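Local coordinates for Lys-gingipain W83 (Porphyromonas gingivalis, PDB 6I9A), which cleaves proteins after lysine as a secreted cysteine endopeptidase and may act as a virulence factor in periodontal disease, at residues A[402-407]-A[432-437]. Numbering follows the deposited sequence. Where two conformers were deposited one is given.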
ATOM      1  N   ILE A 402     -14.494   9.096  15.137  1.00 10.29           N
ATOM      2  CA  ILE A 402     -14.592   9.339  16.567  1.00 10.23           C
ATOM      3  C   ILE A 402     -14.329   8.020  17.282  1.00  9.93           C
ATOM      4  O   ILE A 402     -14.965   7.022  16.963  1.00 11.16           O
ATOM      5  CB  ILE A 402     -15.953   9.933  16.951  1.00 11.92           C
ATOM      6  CG1 ILE A 402     -16.168  11.300  16.256  1.00 12.02           C
ATOM      7  CG2 ILE A 402     -16.065  10.067  18.496  1.00 13.31           C
ATOM      8  CD1 ILE A 402     -17.571  11.882  16.498  1.00 14.35           C
ATOM      9  N   SER A 403     -13.414   8.028  18.258  1.00 11.52           N
ATOM     10  CA  SER A 403     -13.032   6.806  18.962  1.00 11.40           C
ATOM     11  C   SER A 403     -12.679   7.138  20.403  1.00 12.08           C
ATOM     12  O   SER A 403     -12.574   8.295  20.787  1.00 12.78           O
ATOM     13  CB  SER A 403     -11.845   6.130  18.259  1.00 12.27           C
ATOM     14  OG  SER A 403     -10.661   6.899  18.381  1.00 13.23           O
ATOM     15  N   LYS A 404     -12.482   6.081  21.208  1.00 13.67           N
ATOM     16  CA  LYS A 404     -11.950   6.223  22.555  1.00 14.34           C
ATOM     17  C   LYS A 404     -11.308   4.912  22.967  1.00 15.28           C
ATOM     18  O   LYS A 404     -11.852   3.851  22.673  1.00 15.14           O
ATOM     19  CB  LYS A 404     -13.033   6.642  23.562  1.00 14.98           C
ATOM     20  CG  LYS A 404     -12.436   7.136  24.903  1.00 16.49           C
ATOM     21  CD  LYS A 404     -13.499   7.705  25.853  1.00 18.16           C
ATOM     22  CE  LYS A 404     -14.515   6.672  26.302  1.00 20.02           C
ATOM     23  NZ  LYS A 404     -13.906   5.666  27.208  1.00 24.82           N
ATOM     24  N   ASP A 405     -10.105   4.993  23.542  1.00 17.36           N
ATOM     25  CA  ASP A 405      -9.361   3.809  23.995  1.00 18.73           C
ATOM     26  C   ASP A 405      -9.122   2.806  22.856  1.00 20.23           C
ATOM     27  O   ASP A 405      -9.141   1.608  23.077  1.00 20.48           O
ATOM     28  CB  ASP A 405     -10.105   3.085  25.155  1.00 24.25           C
ATOM     29  CG  ASP A 405     -10.668   3.977  26.230  1.00 28.92           C
ATOM     30  OD1 ASP A 405      -9.882   4.661  26.893  1.00 34.93           O
ATOM     31  OD2 ASP A 405     -11.913   3.996  26.390  1.00 33.74           O
ATOM     32  N   GLY A 406      -8.962   3.295  21.615  1.00 17.48           N
ATOM     33  CA  GLY A 406      -8.729   2.395  20.487  1.00 18.82           C
ATOM     34  C   GLY A 406      -9.946   1.663  19.993  1.00 16.62           C
ATOM     35  O   GLY A 406      -9.852   0.757  19.147  1.00 17.97           O
ATOM     36  N   VAL A 407     -11.147   2.077  20.495  1.00 15.06           N
ATOM     37  CA  VAL A 407     -12.403   1.518  20.023  1.00 14.59           C
ATOM     38  C   VAL A 407     -13.072   2.559  19.129  1.00 12.01           C
ATOM     39  O   VAL A 407     -13.252   3.702  19.556  1.00 12.94           O
ATOM     40  CB  VAL A 407     -13.338   1.148  21.207  1.00 16.13           C
ATOM     41  CG1 VAL A 407     -14.724   0.679  20.709  1.00 16.72           C
ATOM     42  CG2 VAL A 407     -12.678   0.118  22.144  1.00 17.99           C
ATOM     43  N   GLY A 432     -15.803  11.146  29.094  1.00 24.01           N
ATOM     44  CA  GLY A 432     -14.428  10.832  28.753  1.00 24.59           C
ATOM     45  C   GLY A 432     -13.883  11.766  27.705  1.00 21.20           C
ATOM     46  O   GLY A 432     -14.600  12.653  27.240  1.00 20.65           O
ATOM     47  N   ASN A 433     -12.605  11.560  27.369  1.00 24.91           N
ATOM     48  CA  ASN A 433     -11.923  12.333  26.338  0.50 26.47           C
ATOM     49  C   ASN A 433     -11.974  11.517  25.049  1.00 22.88           C
ATOM     50  O   ASN A 433     -11.307  10.482  24.975  1.00 21.04           O
ATOM     51  CB  ASN A 433     -10.477  12.665  26.763  0.50 32.17           C
ATOM     52  CG  ASN A 433     -10.022  14.033  26.304  0.50 45.96           C
ATOM     53  OD1 ASN A 433     -10.742  14.763  25.613  0.50 41.29           O
ATOM     54  ND2 ASN A 433      -8.822  14.423  26.695  0.50 42.05           N
ATOM     55  N   TYR A 434     -12.783  11.959  24.066  1.00 18.29           N
ATOM     56  CA  TYR A 434     -12.912  11.199  22.820  1.00 16.20           C
ATOM     57  C   TYR A 434     -11.963  11.682  21.752  1.00 16.39           C
ATOM     58  O   TYR A 434     -11.814  12.885  21.583  1.00 16.23           O
ATOM     59  CB  TYR A 434     -14.373  11.284  22.335  1.00 15.69           C
ATOM     60  CG  TYR A 434     -15.281  10.462  23.236  1.00 15.94           C
ATOM     61  CD1 TYR A 434     -15.682  10.941  24.486  1.00 16.78           C
ATOM     62  CD2 TYR A 434     -15.685   9.185  22.870  1.00 14.17           C
ATOM     63  CE1 TYR A 434     -16.472  10.171  25.338  1.00 16.90           C
ATOM     64  CE2 TYR A 434     -16.480   8.409  23.714  1.00 15.30           C
ATOM     65  CZ  TYR A 434     -16.829   8.893  24.961  1.00 16.02           C
ATOM     66  OH  TYR A 434     -17.587   8.090  25.788  1.00 19.42           O
ATOM     67  N   ASP A 435     -11.343  10.745  21.049  1.00 13.72           N
ATOM     68  CA  ASP A 435     -10.419  11.100  19.978  1.00 13.60           C
ATOM     69  C   ASP A 435     -11.206  11.389  18.703  1.00 12.02           C
ATOM     70  O   ASP A 435     -12.138  10.663  18.383  1.00 12.05           O
ATOM     71  CB  ASP A 435      -9.422   9.927  19.762  1.00 16.30           C
ATOM     72  CG  ASP A 435      -8.630   9.639  21.030  1.00 19.11           C
ATOM     73  OD1 ASP A 435      -8.788   8.526  21.606  1.00 23.08           O
ATOM     74  OD2 ASP A 435      -7.921  10.547  21.498  1.00 20.55           O
ATOM     75  N   VAL A 436     -10.763  12.391  17.980  1.00 12.49           N
ATOM     76  CA  VAL A 436     -11.332  12.764  16.696  1.00 11.80           C
ATOM     77  C   VAL A 436     -10.188  12.842  15.743  1.00 11.29           C
ATOM     78  O   VAL A 436      -9.262  13.617  15.949  1.00 12.88           O
ATOM     79  CB  VAL A 436     -12.109  14.094  16.729  1.00 13.51           C
ATOM     80  CG1 VAL A 436     -12.714  14.405  15.361  1.00 15.65           C
ATOM     81  CG2 VAL A 436     -13.194  14.063  17.806  1.00 15.47           C
ATOM     82  N   VAL A 437     -10.222  12.037  14.679  1.00 10.88           N
ATOM     83  CA  VAL A 437      -9.147  11.968  13.668  1.00 10.75           C
ATOM     84  C   VAL A 437      -9.753  12.290  12.342  1.00 10.03           C
ATOM     85  O   VAL A 437     -10.822  11.760  11.988  1.00 11.53           O
ATOM     86  CB  VAL A 437      -8.426  10.595  13.691  1.00 11.64           C
ATOM     87  CG1 VAL A 437      -7.405  10.488  12.547  1.00 11.66           C
ATOM     88  CG2 VAL A 437      -7.728  10.389  15.035  1.00 12.58           C
TER
HETATM   89  O   HOH W   1      -9.074   6.042  20.612  1.00 17.04           O
HETATM   90  O   HOH W   2      -8.689   7.435  24.056  1.00 24.92           O
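S403 and D435 form an antiparallel hydrogen-bonded pair joining strands 399-404 and 432-439 in the antiparallel sheet of the C-terminal Ig-like domain, where the first strand runs into a turn. S403 N reaches D435 O at 2.9 Å, and D435 N returns to S403 O at 2.8 Å, less straight (143° at the hydrogen). Beyond it, I402 and V436 make a non-hydrogen-bonded pair; I402 CG1 lies 4.3 Å from V436 CG2, and both apolar side chains bury against I392 of strand 389-394, away from the active site. Past S403 comes a two-residue beta hairpin into strand 407-413, its type I' turn closed by K404 N to V407 O (3.0 Å) and V407 N to K404 O (2.9 Å). The turn demands positive phi at D405 and G406, easy for glycine and tolerated by Asp. Small, polar S403 and acidic D435 share a face: D435 OD1 accepts from two waters, one bonded to S403 OG and accepting from G406 N, the other accepting the D405 N-H, while OD2 is hydrogen-bonded to Q449 NE2. The methylenes of K404 (chi1 -166°, CG anti to N) cover one face of the Y434 ring, CD in a CH-pi contact 3.7 Å from the centroid. Bends at chi3 and chi4 bring NZ to a salt bridge with D405 OD2 at 2.7 Å. The Y434 hydroxyl is hydrogen-bonded to E430 O, just before G432, where a side chain would press on the preceding carbonyl oxygen and point at K404 CD.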